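Local coordinates for protein transmembrane oligosaccharyl transferase (PDB 3WAJ) that is an archaeal membrane protein of the STT3/AglB family that joins a helical transmembrane domain of the GT-C clan to a globular C-terminal portion and holds a zinc ion, at residues L119-V124 and L143-P148; P123-T128 and R135-A140; G784-N789 and G818-V823. All coordinates share one frame; numbering follows the deposited sequence.

Contacts 1 and 2 are neighbours, with centres about 9 Å apart, and both join helix 121-131 to helix 134-144 in the STT3 N-terminal region. Their segments overlap at Pro123 and Val124. Along the chain contact 2 is nested inside contact 1: residues 123-128 and 135-140 meet near the turn, 119-124 and 143-148 further from it. Contact 3 comes much later, in the long peripheral domain near the C-terminus, and joins two strands of a three-stranded sheet. Its centre is about 74 Å from that of contact 1 and about 82 Å from that of contact 2, on the opposite side of the chain's centre. The first two thus describe one helix pair of the membrane part, the third a sheet of the peripheral domain.

Contact 1: L119-V124 and L143-P148; sequences LAILPV and LIAIVP
Ile144 points its side chain at helix 121-131 and meets two residues there, Ile121 and Val124, which stand one helical turn apart. The methyl CG2 of Ile144 lies between the backbone N and the carbonyl carbon of its own residue, with CG1 anti to N (chi1 -163°). CG2 touches both partners: it is 3.7 Å from Ile121 CD1, the two isoleucines running alongside one another and pointing opposite ways, and 4.1 Å from Val124 CG2. The other branch adds to the valine contact, Ile144 CG1 lying 4.0 Å from Val124 CG2, where the two side chains cross obliquely. The contact lies at the open end of the antiparallel helical hairpin 121-131/134-144 of the STT3 N-terminal domain, where the chain enters the first helix and leaves the second. Ile121 CD1 also touches Ala145 CB at 3.9 Å. No hydrogen bond crosses between the segments, and the nearest pair of CA atoms, those of Ile121 and Ile144, is 6.9 Å apart. All the touching residues are buried: Ile144 also rests on Ala436 of helix 429-446, and Ala145 packs against Ala20 and Ser24 of helix 19-30.

Contact 2: P123-T128 and R135-A140; sequences PVYLLT and RAAVIA
Tyr125 holds CG anti to its backbone N (chi1 172°), which carries the ring toward the second helix, its CD1 edge at Ala137. Ala137 O lies at that edge, close to the ring plane, 3.1 Å from Tyr125 CD1, while Ala137 CB is 3.3 Å from the same carbon. The close approach is matched in the backbone: Tyr125 CA and Ala137 CA are only 4.6 Å apart. Further along the ring, Tyr125 CE1 has a looser apolar contact with Val138 CG2 at 4.3 Å. Thr128, one turn on, is set less regularly. Its chi1 of 115° nearly eclipses OG1 with the carbonyl carbon, and the position of the hydroxyl is therefore read with caution. OG1 faces Ala137 without a hydrogen bond, since its approach to the backbone N there has a poor angle. The methyl is placed 3.4 Å from Ala140 CB, measured from Thr128 CG2. Ala140 CB is touched from a second direction by Val124, whose CG1 stands 3.8 Å away. Thr128 also packs on Val437 and Ala140 on Ala440, so helix 429-446 borders this row of small residues. Past the turn, Asp133 OD1 accepts a hydrogen bond from Ala136 N near the start of the second helix. The short segments' axes approach to 8.0 Å at 153° between their directions, a close antiparallel pairing consistent with Ala136, Ala137 and Ala140 lining one side: the helical hairpin of helices 121-131 and 134-144 in the STT3 N-terminal transmembrane domain.

Contact 3: G784-N789 and G818-V823; sequences GKVSAN and GTYTVV
Gly784 and Tyr820 form a hydrogen-bonded antiparallel pair in the three-stranded sheet of the peripheral domain, where strand 780-785 runs between 819-824 and 863-865. This is the tightly packed part. Tyr820 N gives Gly784 O a bond of 2.9 Å (N-H...O 162°), and Gly784 N returns a longer one, 3.3 Å, to Tyr820 O. The tyrosine CG sits between its backbone N and carbonyl carbon (chi1 78°), and the ring comes over the glycine, against backbone that carries no side chain: Gly784 N lies above one face, 3.3 Å from Tyr820 CE1. The ring's far end is held by Leu866 O, which binds Tyr820 OH.

The looser side is the opposite face of the sheet, where the exposed Lys785 and Thr819 make the next, non-hydrogen-bonded pair. Their side chains cross at an angle, and Lys785 CG comes no nearer than 3.6 Å to Gly818 O. The very short approach of the Thr819 hydroxyl to Gly784 O is doubtful. Past the end of strand 780-785 the ladder continues tightly: Val786 N reaches Gly818 O at 2.8 Å, nearly straight at 171° but from above the carbonyl plane, while Val786 CG2 lies 3.3 Å from the same Gly818 O.

Contact 1: L119-V124 and L143-P148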
ATOM      1  N   LEU A 119      -6.327   9.270 -20.673  1.00 61.90           N
ATOM      2  CA  LEU A 119      -7.715   9.657 -20.903  1.00 62.31           C
ATOM      3  C   LEU A 119      -8.177  10.782 -19.974  1.00 66.73           C
ATOM      4  O   LEU A 119      -9.246  11.349 -20.188  1.00 69.82           O
ATOM      5  CB  LEU A 119      -8.659   8.451 -20.749  1.00 60.10           C
ATOM      6  CG  LEU A 119      -8.666   7.291 -21.750  1.00 59.61           C
ATOM      7  CD1 LEU A 119      -9.794   6.314 -21.423  1.00 58.61           C
ATOM      8  CD2 LEU A 119      -8.806   7.782 -23.174  1.00 60.23           C
ATOM      9  N   ALA A 120      -7.384  11.106 -18.948  1.00 65.30           N
ATOM     10  CA  ALA A 120      -7.761  12.150 -17.981  1.00 58.08           C
ATOM     11  C   ALA A 120      -7.851  13.515 -18.652  1.00 62.55           C
ATOM     12  O   ALA A 120      -8.413  14.461 -18.085  1.00 57.89           O
ATOM     13  CB  ALA A 120      -6.794  12.190 -16.807  1.00 49.29           C
ATOM     14  N   ILE A 121      -7.275  13.605 -19.852  1.00 63.94           N
ATOM     15  CA  ILE A 121      -7.415  14.781 -20.703  1.00 60.95           C
ATOM     16  C   ILE A 121      -8.898  15.151 -20.853  1.00 57.89           C
ATOM     17  O   ILE A 121      -9.282  16.302 -20.625  1.00 58.26           O
ATOM     18  CB  ILE A 121      -6.758  14.547 -22.088  1.00 68.62           C
ATOM     19  CG1 ILE A 121      -5.327  15.092 -22.109  1.00 69.26           C
ATOM     20  CG2 ILE A 121      -7.548  15.210 -23.204  1.00 66.07           C
ATOM     21  CD1 ILE A 121      -4.460  14.606 -20.984  1.00 69.54           C
ATOM     22  N   LEU A 122      -9.727  14.165 -21.196  1.00 56.71           N
ATOM     23  CA  LEU A 122     -11.153  14.408 -21.452  1.00 61.92           C
ATOM     24  C   LEU A 122     -11.930  15.088 -20.289  1.00 60.65           C
ATOM     25  O   LEU A 122     -12.487  16.175 -20.478  1.00 60.85           O
ATOM     26  CB  LEU A 122     -11.853  13.140 -21.975  1.00 59.73           C
ATOM     27  CG  LEU A 122     -11.100  12.381 -23.073  1.00 64.55           C
ATOM     28  CD1 LEU A 122     -11.937  11.238 -23.651  1.00 68.98           C
ATOM     29  CD2 LEU A 122     -10.649  13.327 -24.176  1.00 65.01           C
ATOM     30  N   PRO A 123     -11.944  14.479 -19.084  1.00 60.80           N
ATOM     31  CA  PRO A 123     -12.695  15.140 -18.005  1.00 57.88           C
ATOM     32  C   PRO A 123     -12.112  16.498 -17.622  1.00 55.62           C
ATOM     33  O   PRO A 123     -12.883  17.378 -17.229  1.00 52.40           O
ATOM     34  CB  PRO A 123     -12.550  14.181 -16.817  1.00 49.89           C
ATOM     35  CG  PRO A 123     -11.995  12.919 -17.377  1.00 56.20           C
ATOM     36  CD  PRO A 123     -11.244  13.273 -18.607  1.00 55.96           C
ATOM     37  N   VAL A 124     -10.789  16.661 -17.706  1.00 54.18           N
ATOM     38  CA  VAL A 124     -10.181  17.937 -17.332  1.00 59.42           C
ATOM     39  C   VAL A 124     -10.574  19.029 -18.321  1.00 67.62           C
ATOM     40  O   VAL A 124     -11.169  20.029 -17.922  1.00 70.53           O
ATOM     41  CB  VAL A 124      -8.658  17.862 -17.183  1.00 53.15           C
ATOM     42  CG1 VAL A 124      -8.088  19.257 -16.975  1.00 53.43           C
ATOM     43  CG2 VAL A 124      -8.292  16.977 -16.007  1.00 48.06           C
ATOM     44  N   LEU A 143      -1.502  20.312 -19.059  1.00 68.52           N
ATOM     45  CA  LEU A 143      -0.893  20.343 -17.735  1.00 70.91           C
ATOM     46  C   LEU A 143      -1.124  19.059 -16.948  1.00 72.04           C
ATOM     47  O   LEU A 143      -0.229  18.591 -16.239  1.00 76.78           O
ATOM     48  CB  LEU A 143      -1.378  21.562 -16.950  1.00 72.12           C
ATOM     49  CG  LEU A 143      -0.808  22.882 -17.468  1.00 69.07           C
ATOM     50  CD1 LEU A 143      -1.274  24.029 -16.605  1.00 68.72           C
ATOM     51  CD2 LEU A 143       0.710  22.813 -17.494  1.00 65.71           C
ATOM     52  N   ILE A 144      -2.314  18.479 -17.079  1.00 68.61           N
ATOM     53  CA  ILE A 144      -2.622  17.236 -16.370  1.00 66.90           C
ATOM     54  C   ILE A 144      -1.827  16.083 -16.976  1.00 66.51           C
ATOM     55  O   ILE A 144      -1.516  15.104 -16.297  1.00 65.47           O
ATOM     56  CB  ILE A 144      -4.147  16.929 -16.367  1.00 64.35           C
ATOM     57  CG1 ILE A 144      -4.502  15.893 -15.287  1.00 62.20           C
ATOM     58  CG2 ILE A 144      -4.640  16.514 -17.761  1.00 59.17           C
ATOM     59  CD1 ILE A 144      -4.243  16.371 -13.860  1.00 58.99           C
ATOM     60  N   ALA A 145      -1.473  16.222 -18.252  1.00 63.24           N
ATOM     61  CA  ALA A 145      -0.692  15.204 -18.942  1.00 64.45           C
ATOM     62  C   ALA A 145       0.754  15.137 -18.440  1.00 59.15           C
ATOM     63  O   ALA A 145       1.453  14.159 -18.688  1.00 64.95           O
ATOM     64  CB  ALA A 145      -0.731  15.426 -20.451  1.00 64.06           C
ATOM     65  N   ILE A 146       1.198  16.169 -17.729  1.00 52.93           N
ATOM     66  CA  ILE A 146       2.586  16.224 -17.263  1.00 53.59           C
ATOM     67  C   ILE A 146       2.779  16.465 -15.763  1.00 57.70           C
ATOM     68  O   ILE A 146       3.905  16.482 -15.290  1.00 59.45           O
ATOM     69  CB  ILE A 146       3.410  17.292 -18.034  1.00 51.68           C
ATOM     70  CG1 ILE A 146       2.662  18.627 -18.073  1.00 54.56           C
ATOM     71  CG2 ILE A 146       3.686  16.838 -19.443  1.00 52.46           C
ATOM     72  CD1 ILE A 146       3.507  19.813 -17.706  1.00 56.60           C
ATOM     73  N   VAL A 147       1.705  16.678 -15.011  1.00 62.59           N
ATOM     74  CA  VAL A 147       1.867  16.906 -13.570  1.00 65.13           C
ATOM     75  C   VAL A 147       2.581  15.664 -13.001  1.00 67.58           C
ATOM     76  O   VAL A 147       2.362  14.545 -13.479  1.00 66.86           O
ATOM     77  CB  VAL A 147       0.560  17.429 -12.917  1.00 68.10           C
ATOM     78  CG1 VAL A 147      -0.628  16.547 -13.294  1.00 70.20           C
ATOM     79  CG2 VAL A 147       0.711  17.536 -11.408  1.00 64.89           C
ATOM     80  N   PRO A 148       3.255  15.726 -11.901  1.00 66.96           N
ATOM     81  CA  PRO A 148       4.113  14.638 -11.401  1.00 64.19           C
ATOM     82  C   PRO A 148       3.454  14.270 -10.074  1.00 59.59           C
ATOM     83  O   PRO A 148       2.251  14.490  -9.895  1.00 64.13           O
ATOM     84  CB  PRO A 148       5.528  15.154 -11.132  1.00 65.58           C
ATOM     85  CG  PRO A 148       5.300  16.625 -10.820  1.00 63.92           C
ATOM     86  CD  PRO A 148       4.188  17.049 -11.776  1.00 64.49           C
TER

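Contact 2: P123-T128 and R135-A140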
ATOM      1  N   PRO A 123     -11.944  14.479 -19.084  1.00 60.80           N
ATOM      2  CA  PRO A 123     -12.695  15.140 -18.005  1.00 57.88           C
ATOM      3  C   PRO A 123     -12.112  16.498 -17.622  1.00 55.62           C
ATOM      4  O   PRO A 123     -12.883  17.378 -17.229  1.00 52.40           O
ATOM      5  CB  PRO A 123     -12.550  14.181 -16.817  1.00 49.89           C
ATOM      6  CG  PRO A 123     -11.995  12.919 -17.377  1.00 56.20           C
ATOM      7  CD  PRO A 123     -11.244  13.273 -18.607  1.00 55.96           C
ATOM      8  N   VAL A 124     -10.789  16.661 -17.706  1.00 54.18           N
ATOM      9  CA  VAL A 124     -10.181  17.937 -17.332  1.00 59.42           C
ATOM     10  C   VAL A 124     -10.574  19.029 -18.321  1.00 67.62           C
ATOM     11  O   VAL A 124     -11.169  20.029 -17.922  1.00 70.53           O
ATOM     12  CB  VAL A 124      -8.658  17.862 -17.183  1.00 53.15           C
ATOM     13  CG1 VAL A 124      -8.088  19.257 -16.975  1.00 53.43           C
ATOM     14  CG2 VAL A 124      -8.292  16.977 -16.007  1.00 48.06           C
ATOM     15  N   TYR A 125     -10.257  18.821 -19.599  1.00 63.53           N
ATOM     16  CA  TYR A 125     -10.714  19.712 -20.654  1.00 70.53           C
ATOM     17  C   TYR A 125     -12.175  20.056 -20.431  1.00 73.48           C
ATOM     18  O   TYR A 125     -12.518  21.228 -20.312  1.00 82.32           O
ATOM     19  CB  TYR A 125     -10.544  19.089 -22.050  1.00 72.45           C
ATOM     20  CG  TYR A 125     -11.186  19.933 -23.129  1.00 77.98           C
ATOM     21  CD1 TYR A 125     -10.475  20.952 -23.753  1.00 84.79           C
ATOM     22  CD2 TYR A 125     -12.512  19.735 -23.506  1.00 81.21           C
ATOM     23  CE1 TYR A 125     -11.066  21.755 -24.730  1.00 86.19           C
ATOM     24  CE2 TYR A 125     -13.111  20.526 -24.478  1.00 85.66           C
ATOM     25  CZ  TYR A 125     -12.383  21.534 -25.087  1.00 86.79           C
ATOM     26  OH  TYR A 125     -12.974  22.318 -26.053  1.00 86.97           O
ATOM     27  N   LEU A 126     -13.022  19.028 -20.359  1.00 68.03           N
ATOM     28  CA  LEU A 126     -14.458  19.213 -20.140  1.00 60.70           C
ATOM     29  C   LEU A 126     -14.732  20.109 -18.948  1.00 63.19           C
ATOM     30  O   LEU A 126     -15.507  21.058 -19.063  1.00 72.84           O
ATOM     31  CB  LEU A 126     -15.178  17.875 -19.950  1.00 56.04           C
ATOM     32  CG  LEU A 126     -16.689  18.033 -19.754  1.00 63.44           C
ATOM     33  CD1 LEU A 126     -17.282  18.785 -20.935  1.00 65.56           C
ATOM     34  CD2 LEU A 126     -17.393  16.694 -19.571  1.00 65.62           C
ATOM     35  N   LEU A 127     -14.095  19.825 -17.813  1.00 57.40           N
ATOM     36  CA  LEU A 127     -14.307  20.632 -16.603  1.00 60.74           C
ATOM     37  C   LEU A 127     -13.832  22.086 -16.718  1.00 68.65           C
ATOM     38  O   LEU A 127     -14.578  23.002 -16.372  1.00 73.05           O
ATOM     39  CB  LEU A 127     -13.678  19.983 -15.368  1.00 55.53           C
ATOM     40  CG  LEU A 127     -13.693  20.852 -14.107  1.00 58.24           C
ATOM     41  CD1 LEU A 127     -15.113  21.079 -13.595  1.00 55.57           C
ATOM     42  CD2 LEU A 127     -12.831  20.239 -13.026  1.00 60.28           C
ATOM     43  N   THR A 128     -12.603  22.307 -17.184  1.00 67.88           N
ATOM     44  CA  THR A 128     -12.099  23.678 -17.260  1.00 75.58           C
ATOM     45  C   THR A 128     -12.622  24.432 -18.484  1.00 77.85           C
ATOM     46  O   THR A 128     -12.431  25.642 -18.598  1.00 72.10           O
ATOM     47  CB  THR A 128     -10.547  23.798 -17.190  1.00 64.82           C
ATOM     48  OG1 THR A 128     -10.060  24.312 -18.427  1.00 66.74           O
ATOM     49  CG2 THR A 128      -9.891  22.483 -16.915  1.00 52.83           C
ATOM     50  N   ARG A 135      -9.726  28.171 -24.512  1.00 78.54           N
ATOM     51  CA  ARG A 135      -8.300  28.473 -24.456  1.00 81.46           C
ATOM     52  C   ARG A 135      -7.707  27.847 -23.199  1.00 72.00           C
ATOM     53  O   ARG A 135      -6.661  27.201 -23.251  1.00 68.60           O
ATOM     54  CB  ARG A 135      -8.082  29.987 -24.443  1.00 92.02           C
ATOM     55  CG  ARG A 135      -8.808  30.729 -25.554  1.00 95.85           C
ATOM     56  CD  ARG A 135      -7.831  31.460 -26.460  1.00101.78           C
ATOM     57  NE  ARG A 135      -8.463  31.908 -27.697  1.00109.36           N
ATOM     58  CZ  ARG A 135      -7.935  32.806 -28.523  1.00113.32           C
ATOM     59  NH1 ARG A 135      -6.760  33.355 -28.245  1.00116.00           N
ATOM     60  NH2 ARG A 135      -8.581  33.155 -29.627  1.00111.94           N
ATOM     61  N   ALA A 136      -8.383  28.042 -22.071  1.00 71.63           N
ATOM     62  CA  ALA A 136      -7.922  27.492 -20.792  1.00 75.90           C
ATOM     63  C   ALA A 136      -7.988  25.960 -20.765  1.00 76.49           C
ATOM     64  O   ALA A 136      -7.113  25.299 -20.208  1.00 75.69           O
ATOM     65  CB  ALA A 136      -8.726  28.073 -19.640  1.00 75.76           C
ATOM     66  N   ALA A 137      -9.026  25.409 -21.386  1.00 75.61           N
ATOM     67  CA  ALA A 137      -9.279  23.974 -21.364  1.00 76.56           C
ATOM     68  C   ALA A 137      -8.252  23.156 -22.135  1.00 85.03           C
ATOM     69  O   ALA A 137      -8.178  21.935 -21.986  1.00 87.63           O
ATOM     70  CB  ALA A 137     -10.668  23.696 -21.874  1.00 78.46           C
ATOM     71  N   VAL A 138      -7.464  23.836 -22.960  1.00 89.39           N
ATOM     72  CA  VAL A 138      -6.430  23.185 -23.756  1.00 89.10           C
ATOM     73  C   VAL A 138      -5.103  23.172 -22.998  1.00 82.61           C
ATOM     74  O   VAL A 138      -4.418  22.144 -22.938  1.00 81.04           O
ATOM     75  CB  VAL A 138      -6.294  23.860 -25.138  1.00 93.91           C
ATOM     76  CG1 VAL A 138      -4.863  23.812 -25.636  1.00 94.16           C
ATOM     77  CG2 VAL A 138      -7.236  23.207 -26.132  1.00 94.84           C
ATOM     78  N   ILE A 139      -4.762  24.312 -22.406  1.00 74.89           N
ATOM     79  CA  ILE A 139      -3.611  24.390 -21.520  1.00 73.88           C
ATOM     80  C   ILE A 139      -3.823  23.405 -20.368  1.00 75.63           C
ATOM     81  O   ILE A 139      -2.876  22.804 -19.855  1.00 72.16           O
ATOM     82  CB  ILE A 139      -3.453  25.805 -20.957  1.00 70.30           C
ATOM     83  CG1 ILE A 139      -3.711  26.839 -22.051  1.00 73.62           C
ATOM     84  CG2 ILE A 139      -2.075  25.980 -20.353  1.00 70.01           C
ATOM     85  CD1 ILE A 139      -3.762  28.271 -21.557  1.00 74.37           C
ATOM     86  N   ALA A 140      -5.089  23.245 -19.993  1.00 73.68           N
ATOM     87  CA  ALA A 140      -5.497  22.343 -18.925  1.00 75.40           C
ATOM     88  C   ALA A 140      -5.135  20.904 -19.238  1.00 73.54           C
ATOM     89  O   ALA A 140      -4.440  20.245 -18.461  1.00 69.55           O
ATOM     90  CB  ALA A 140      -6.980  22.463 -18.699  1.00 73.67           C
TER

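Contact 3: G784-N789 and G818-V823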
ATOM      1  N   GLY A 784      17.215 -38.640  26.589  1.00 86.73           N
ATOM      2  CA  GLY A 784      17.962 -39.730  27.179  1.00 88.29           C
ATOM      3  C   GLY A 784      18.698 -39.290  28.427  1.00 90.75           C
ATOM      4  O   GLY A 784      18.429 -38.221  28.972  1.00 89.79           O
ATOM      5  N   LYS A 785      19.641 -40.111  28.874  1.00 93.07           N
ATOM      6  CA  LYS A 785      20.311 -39.855  30.140  1.00 89.09           C
ATOM      7  C   LYS A 785      21.758 -39.413  29.989  1.00 82.92           C
ATOM      8  O   LYS A 785      22.444 -39.753  29.021  1.00 76.42           O
ATOM      9  CB  LYS A 785      20.212 -41.081  31.057  1.00 93.91           C
ATOM     10  CG  LYS A 785      18.881 -41.190  31.793  1.00 94.78           C
ATOM     11  CD  LYS A 785      18.801 -42.456  32.631  1.00 95.78           C
ATOM     12  CE  LYS A 785      18.472 -43.674  31.783  1.00 98.43           C
ATOM     13  NZ  LYS A 785      17.055 -43.648  31.316  1.00 98.39           N
ATOM     14  N   VAL A 786      22.213 -38.644  30.969  1.00 84.67           N
ATOM     15  CA  VAL A 786      23.585 -38.175  30.994  1.00 90.75           C
ATOM     16  C   VAL A 786      24.308 -38.749  32.213  1.00 97.49           C
ATOM     17  O   VAL A 786      23.925 -39.801  32.726  1.00 97.21           O
ATOM     18  CB  VAL A 786      23.640 -36.641  31.000  1.00 88.31           C
ATOM     19  CG1 VAL A 786      23.263 -36.094  29.637  1.00 92.02           C
ATOM     20  CG2 VAL A 786      22.716 -36.077  32.072  1.00 86.49           C
ATOM     21  N   SER A 787      25.344 -38.051  32.673  1.00103.58           N
ATOM     22  CA  SER A 787      26.158 -38.517  33.794  1.00110.52           C
ATOM     23  C   SER A 787      26.922 -37.370  34.454  1.00117.07           C
ATOM     24  O   SER A 787      27.949 -36.939  33.930  1.00122.88           O
ATOM     25  CB  SER A 787      27.143 -39.580  33.307  1.00110.25           C
ATOM     26  OG  SER A 787      27.742 -39.193  32.084  1.00107.99           O
ATOM     27  N   ALA A 788      26.424 -36.884  35.595  1.00116.68           N
ATOM     28  CA  ALA A 788      27.005 -35.731  36.294  1.00114.08           C
ATOM     29  C   ALA A 788      28.519 -35.872  36.428  1.00115.16           C
ATOM     30  O   ALA A 788      29.014 -36.989  36.575  1.00118.70           O
ATOM     31  CB  ALA A 788      26.356 -35.566  37.664  1.00112.58           C
ATOM     32  N   ASN A 789      29.263 -34.766  36.376  1.00113.36           N
ATOM     33  CA  ASN A 789      28.723 -33.408  36.308  1.00112.61           C
ATOM     34  C   ASN A 789      28.521 -32.887  34.882  1.00106.00           C
ATOM     35  O   ASN A 789      29.427 -32.296  34.287  1.00105.48           O
ATOM     36  CB  ASN A 789      29.629 -32.455  37.103  1.00117.65           C
ATOM     37  CG  ASN A 789      29.174 -31.002  37.033  1.00119.76           C
ATOM     38  OD1 ASN A 789      27.990 -30.711  36.846  1.00120.50           O
ATOM     39  ND2 ASN A 789      30.123 -30.082  37.188  1.00119.30           N
ATOM     40  N   GLY A 818      19.553 -35.721  35.616  1.00 85.03           N
ATOM     41  CA  GLY A 818      20.366 -36.683  34.896  1.00 88.09           C
ATOM     42  C   GLY A 818      19.809 -37.062  33.536  1.00 90.93           C
ATOM     43  O   GLY A 818      20.252 -38.041  32.927  1.00 89.88           O
ATOM     44  N   THR A 819      18.838 -36.289  33.056  1.00 93.89           N
ATOM     45  CA  THR A 819      18.308 -36.496  31.711  1.00 96.23           C
ATOM     46  C   THR A 819      18.267 -35.195  30.892  1.00 95.34           C
ATOM     47  O   THR A 819      18.347 -34.088  31.437  1.00 92.43           O
ATOM     48  CB  THR A 819      16.919 -37.180  31.730  1.00 97.86           C
ATOM     49  OG1 THR A 819      16.765 -37.995  30.562  1.00101.34           O
ATOM     50  CG2 THR A 819      15.800 -36.152  31.780  1.00 95.47           C
ATOM     51  N   TYR A 820      18.162 -35.348  29.576  1.00 94.71           N
ATOM     52  CA  TYR A 820      18.079 -34.214  28.668  1.00 85.57           C
ATOM     53  C   TYR A 820      16.929 -34.441  27.692  1.00 81.48           C
ATOM     54  O   TYR A 820      16.489 -35.572  27.491  1.00 81.82           O
ATOM     55  CB  TYR A 820      19.388 -34.052  27.893  1.00 81.59           C
ATOM     56  CG  TYR A 820      19.547 -35.036  26.756  1.00 82.88           C
ATOM     57  CD1 TYR A 820      19.998 -36.331  26.986  1.00 85.21           C
ATOM     58  CD2 TYR A 820      19.249 -34.668  25.448  1.00 80.28           C
ATOM     59  CE1 TYR A 820      20.142 -37.232  25.947  1.00 84.49           C
ATOM     60  CE2 TYR A 820      19.389 -35.559  24.407  1.00 82.16           C
ATOM     61  CZ  TYR A 820      19.834 -36.839  24.659  1.00 83.06           C
ATOM     62  OH  TYR A 820      19.971 -37.727  23.613  1.00 81.49           O
ATOM     63  N   THR A 821      16.444 -33.367  27.087  1.00 77.27           N
ATOM     64  CA  THR A 821      15.467 -33.488  26.013  1.00 72.37           C
ATOM     65  C   THR A 821      15.686 -32.368  24.997  1.00 68.54           C
ATOM     66  O   THR A 821      15.772 -31.192  25.365  1.00 63.00           O
ATOM     67  CB  THR A 821      14.026 -33.466  26.549  1.00 67.12           C
ATOM     68  OG1 THR A 821      13.844 -34.550  27.473  1.00 74.39           O
ATOM     69  CG2 THR A 821      13.035 -33.614  25.412  1.00 60.32           C
ATOM     70  N   VAL A 822      15.807 -32.728  23.723  1.00 66.63           N
ATOM     71  CA  VAL A 822      16.003 -31.714  22.691  1.00 63.69           C
ATOM     72  C   VAL A 822      15.152 -31.965  21.434  1.00 65.25           C
ATOM     73  O   VAL A 822      14.983 -33.110  20.993  1.00 63.70           O
ATOM     74  CB  VAL A 822      17.502 -31.512  22.359  1.00 53.94           C
ATOM     75  CG1 VAL A 822      18.060 -32.704  21.622  1.00 51.58           C
ATOM     76  CG2 VAL A 822      17.699 -30.240  21.549  1.00 55.85           C
ATOM     77  N   VAL A 823      14.602 -30.886  20.881  1.00 60.06           N
ATOM     78  CA  VAL A 823      13.743 -30.958  19.701  1.00 58.13           C
ATOM     79  C   VAL A 823      14.500 -30.412  18.480  1.00 58.23           C
ATOM     80  O   VAL A 823      14.912 -29.250  18.469  1.00 58.18           O
ATOM     81  CB  VAL A 823      12.426 -30.177  19.942  1.00 58.03           C
ATOM     82  CG1 VAL A 823      11.379 -30.485  18.867  1.00 52.58           C
ATOM     83  CG2 VAL A 823      11.871 -30.517  21.309  1.00 54.70           C
TER